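PDB 2G6G: GNA33 from Neisseria gonorrhoeae FA 1090, which probably acts as a lytic transglycosylase, cleaving the MurNAc-GlcNAc linkage of peptidoglycan and leaving a 1,6-anhydro bond in the MurNAc residue. Local coordinates for residues A[148-153]-A[173-178]; A[349-354]-A[408-413]. One frame throughout, in Å; residues are numbered along the deposited sequence.

Contact 1 (A[148-153]-A[173-178])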
# COMPACT_ATOMS: atom_id res chain seq x y z
N ILE A 148 -11.91 -16.57 9.96
CA ILE A 148 -11.43 -17.59 9.05
C ILE A 148 -11.42 -17.06 7.62
O ILE A 148 -12.44 -16.59 7.13
CB ILE A 148 -12.31 -18.88 9.10
CG1 ILE A 148 -12.55 -19.37 10.54
CG2 ILE A 148 -11.72 -19.97 8.20
CD1 ILE A 148 -11.35 -19.88 11.30
N SER A 149 -10.26 -17.16 6.98
CA SER A 149 -10.14 -16.81 5.57
C SER A 149 -10.16 -18.09 4.72
O SER A 149 -9.47 -19.07 5.02
CB SER A 149 -8.86 -16.01 5.30
OG SER A 149 -8.75 -15.69 3.91
N VAL A 150 -10.98 -18.07 3.67
CA VAL A 150 -11.15 -19.21 2.80
C VAL A 150 -10.91 -18.76 1.36
O VAL A 150 -11.62 -17.88 0.88
CB VAL A 150 -12.55 -19.79 2.98
CG1 VAL A 150 -12.82 -20.93 2.00
CG2 VAL A 150 -12.76 -20.23 4.44
N PRO A 151 -9.87 -19.31 0.67
CA PRO A 151 -9.65 -18.95 -0.76
C PRO A 151 -10.87 -19.26 -1.64
O PRO A 151 -11.47 -20.34 -1.51
CB PRO A 151 -8.45 -19.82 -1.17
CG PRO A 151 -7.73 -20.12 0.14
CD PRO A 151 -8.85 -20.28 1.15
N LEU A 152 -11.23 -18.32 -2.50
CA LEU A 152 -12.39 -18.48 -3.37
C LEU A 152 -11.88 -18.66 -4.79
O LEU A 152 -11.34 -17.72 -5.36
CB LEU A 152 -13.29 -17.24 -3.32
CG LEU A 152 -14.82 -17.25 -3.32
CD1 LEU A 152 -15.30 -16.31 -4.38
CD2 LEU A 152 -15.45 -18.60 -3.51
N PRO A 153 -12.02 -19.87 -5.35
CA PRO A 153 -11.61 -20.07 -6.74
C PRO A 153 -12.37 -19.13 -7.66
O PRO A 153 -13.52 -18.78 -7.38
CB PRO A 153 -12.02 -21.53 -7.02
CG PRO A 153 -12.99 -21.88 -5.94
CD PRO A 153 -12.55 -21.10 -4.75
N GLY A 173 -9.46 -21.83 6.22
CA GLY A 173 -10.36 -22.92 5.89
C GLY A 173 -10.27 -23.15 4.41
O GLY A 173 -9.62 -22.40 3.69
N THR A 174 -10.95 -24.18 3.94
CA THR A 174 -10.99 -24.47 2.52
C THR A 174 -12.40 -24.87 2.10
O THR A 174 -13.16 -25.42 2.90
CB THR A 174 -9.93 -25.56 2.15
OG1 THR A 174 -9.86 -25.68 0.72
CG2 THR A 174 -10.28 -26.92 2.75
N ILE A 175 -12.76 -24.57 0.86
CA ILE A 175 -13.99 -25.07 0.29
C ILE A 175 -13.78 -26.55 -0.05
O ILE A 175 -12.89 -26.90 -0.82
CB ILE A 175 -14.45 -24.28 -0.95
CG1 ILE A 175 -14.81 -22.84 -0.55
CG2 ILE A 175 -15.63 -25.00 -1.63
CD1 ILE A 175 -15.15 -21.91 -1.69
N ASP A 176 -14.60 -27.40 0.58
CA ASP A 176 -14.58 -28.84 0.36
C ASP A 176 -16.03 -29.36 0.42
O ASP A 176 -16.59 -29.55 1.50
CB ASP A 176 -13.70 -29.52 1.42
CG ASP A 176 -13.61 -31.04 1.22
OD1 ASP A 176 -14.29 -31.57 0.31
OD2 ASP A 176 -12.83 -31.71 1.95
N ASN A 177 -16.63 -29.58 -0.74
CA ASN A 177 -18.02 -30.02 -0.77
C ASN A 177 -18.26 -31.45 -0.28
O ASN A 177 -19.30 -31.73 0.29
CB ASN A 177 -18.64 -29.80 -2.14
CG ASN A 177 -18.78 -28.34 -2.45
OD1 ASN A 177 -18.94 -27.54 -1.56
ND2 ASN A 177 -18.66 -27.99 -3.72
N ALA A 178 -17.31 -32.35 -0.51
CA ALA A 178 -17.53 -33.72 -0.08
C ALA A 178 -17.32 -33.83 1.43
O ALA A 178 -18.20 -34.32 2.15
CB ALA A 178 -16.65 -34.71 -0.86

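Contact 2 (A[349-354]-A[408-413])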
# COMPACT_ATOMS: atom_id res chain seq x y z
N LEU A 349 8.58 -4.98 -9.79
CA LEU A 349 8.63 -4.62 -8.38
C LEU A 349 10.05 -4.53 -7.89
O LEU A 349 10.85 -5.47 -8.10
CB LEU A 349 7.84 -5.62 -7.52
CG LEU A 349 7.57 -5.22 -6.07
CD1 LEU A 349 6.49 -4.15 -6.00
CD2 LEU A 349 7.16 -6.45 -5.25
N GLY A 350 10.38 -3.41 -7.25
CA GLY A 350 11.73 -3.17 -6.74
C GLY A 350 12.60 -2.25 -7.58
O GLY A 350 13.61 -1.72 -7.09
N ALA A 351 12.18 -2.01 -8.83
CA ALA A 351 12.92 -1.17 -9.77
C ALA A 351 12.96 0.28 -9.34
O ALA A 351 11.92 0.82 -8.93
CB ALA A 351 12.29 -1.23 -11.16
N PRO A 352 14.14 0.92 -9.47
CA PRO A 352 14.15 2.40 -9.48
C PRO A 352 13.29 2.93 -10.63
O PRO A 352 13.33 2.44 -11.75
CB PRO A 352 15.62 2.74 -9.75
CG PRO A 352 16.41 1.50 -9.32
CD PRO A 352 15.49 0.34 -9.62
N LEU A 353 12.55 3.99 -10.33
CA LEU A 353 11.62 4.57 -11.26
C LEU A 353 11.89 6.08 -11.25
O LEU A 353 11.66 6.73 -10.24
CB LEU A 353 10.19 4.30 -10.77
CG LEU A 353 9.09 3.72 -11.65
CD1 LEU A 353 7.70 4.27 -11.23
CD2 LEU A 353 9.30 3.96 -13.15
N PHE A 354 12.35 6.64 -12.35
CA PHE A 354 12.49 8.08 -12.42
C PHE A 354 11.13 8.58 -12.78
O PHE A 354 10.55 8.12 -13.77
CB PHE A 354 13.51 8.52 -13.48
CG PHE A 354 13.91 9.95 -13.36
CD1 PHE A 354 14.81 10.34 -12.39
CD2 PHE A 354 13.38 10.91 -14.19
CE1 PHE A 354 15.16 11.65 -12.25
CE2 PHE A 354 13.74 12.23 -14.04
CZ PHE A 354 14.64 12.59 -13.07
N VAL A 408 7.36 8.50 -16.79
CA VAL A 408 8.17 7.54 -16.04
C VAL A 408 9.19 6.80 -16.90
O VAL A 408 8.97 6.53 -18.08
CB VAL A 408 7.32 6.50 -15.14
CG1 VAL A 408 6.20 7.19 -14.31
CG2 VAL A 408 6.67 5.47 -16.00
N TRP A 409 10.32 6.50 -16.26
CA TRP A 409 11.41 5.68 -16.78
C TRP A 409 11.70 4.63 -15.71
O TRP A 409 11.83 4.97 -14.52
CB TRP A 409 12.67 6.52 -17.01
CG TRP A 409 12.55 7.62 -18.06
CD1 TRP A 409 13.06 7.58 -19.33
CD2 TRP A 409 11.89 8.90 -17.94
NE1 TRP A 409 12.77 8.76 -19.99
CE2 TRP A 409 12.05 9.58 -19.16
CE3 TRP A 409 11.20 9.53 -16.90
CZ2 TRP A 409 11.57 10.87 -19.38
CZ3 TRP A 409 10.71 10.82 -17.12
CH2 TRP A 409 10.89 11.47 -18.36
N GLN A 410 11.76 3.37 -16.12
CA GLN A 410 12.09 2.26 -15.24
C GLN A 410 13.56 1.90 -15.44
O GLN A 410 13.98 1.63 -16.56
CB GLN A 410 11.18 1.07 -15.58
CG GLN A 410 11.49 -0.21 -14.84
CD GLN A 410 10.47 -1.32 -15.08
OE1 GLN A 410 10.26 -2.13 -14.21
NE2 GLN A 410 9.85 -1.35 -16.25
N LEU A 411 14.34 1.92 -14.35
CA LEU A 411 15.74 1.53 -14.43
C LEU A 411 15.84 0.07 -14.06
O LEU A 411 15.32 -0.36 -13.03
CB LEU A 411 16.63 2.40 -13.53
CG LEU A 411 17.19 3.75 -14.08
CD1 LEU A 411 16.08 4.73 -14.45
CD2 LEU A 411 18.07 4.33 -12.97
N LEU A 412 16.48 -0.71 -14.91
CA LEU A 412 16.69 -2.13 -14.59
C LEU A 412 18.15 -2.47 -14.69
O LEU A 412 18.86 -1.85 -15.47
CB LEU A 412 15.84 -3.05 -15.48
CG LEU A 412 14.33 -2.81 -15.38
CD1 LEU A 412 13.57 -3.32 -16.61
CD2 LEU A 412 13.78 -3.43 -14.09
N PRO A 413 18.61 -3.47 -13.93
CA PRO A 413 19.97 -3.95 -13.99
C PRO A 413 20.36 -4.25 -15.43
O PRO A 413 19.53 -4.74 -16.21
CB PRO A 413 19.92 -5.25 -13.20
CG PRO A 413 18.85 -5.04 -12.20
CD PRO A 413 17.82 -4.23 -12.94

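Contact 1 (A[148-153]-A[173-178])
G173, I175 and V150 carry this contact and illustrate how two strand edges can meet with few bonds but close apolar fit. With no side chain of its own, G173 brings its backbone up against two methyl groups: I148 CG2 lies 3.5 Å from G173 N, and V150 CG2 is 3.8 Å from G173 C. The same G173 N donates to S149 O at 3.0 Å, a bent bond (146° at the hydrogen) that arrives tilted from the carbonyl plane. V150 holds CG1 anti to its backbone N (chi1 175°), and this branch meets I175 CG1 at 3.8 Å, the two side chains crossing at about a right angle. I175 then runs on extended, carrying CD1 to L152 CD2 at 3.8 Å and to the ring of P153, where CD is 4.1 Å away. The prolines P151 and P153 lie on the exposed side, whereas I198 and F207 back V150. A backbone bond between S149 and N171 adds a second link. Strands 148-151 and 173-175, their directions about 35° apart, are outermost strands of two three-stranded antiparallel sheets, which meet here edge to edge within the MltA-specific insert range.

Contact 2 (A[349-354]-A[408-413])
F354 and W409 pack side by side at the tight end of a buried antiparallel pairing, their side chains pointing the same way. The phenyl ring turns its edge toward the indole face in an offset edge-to-face stack, with planes at 68° and the centroid of the F354 ring 5.8 Å from that of the six-membered W409 ring. F354 CD2 comes within 3.7 Å of W409 CE3, which lies at the phenyl edge. Beneath the rings the same residues form a hydrogen-bonded pair: F354 N reaches W409 O at 2.8 Å, and W409 N reaches F354 O at 3.0 Å. L411 N adds a straighter bond (169°) to P352 O, flanked by P352 CB against L411 CB at 3.9 Å. Toward A351 the grip loosens without opening to solvent. There A351 CB merely rests 3.7 Å from L411 O and 4.0 Å from L412 CD2, and touches the Q410 amide, whose OE1 is hydrogen-bonded to T348 N. In the wider fold, strand 352-358 lies between strands 403-413 and 365-374, the latter bonding L353 through I370, while V408 and Q410 turn their backbones to V108 and W106 of strand 103-110.

Contact 2 is a true antiparallel strand pairing, whereas contact 1 brings together the outer strands of two small sheets. Their centres lie 38 Å apart and their nearest atoms about 21 Å, so neither touches the other, and contact 1 closes along the chain before contact 2 opens. The first belongs to the MltA-specific insert range and the second to the 3D range, whose clan is that of the double-psi beta-barrels. As in related MltA enzymes, the glycan probably binds in the groove between the two domains; no substrate defines the site here, and each contact is best read as structural packing within its own domain.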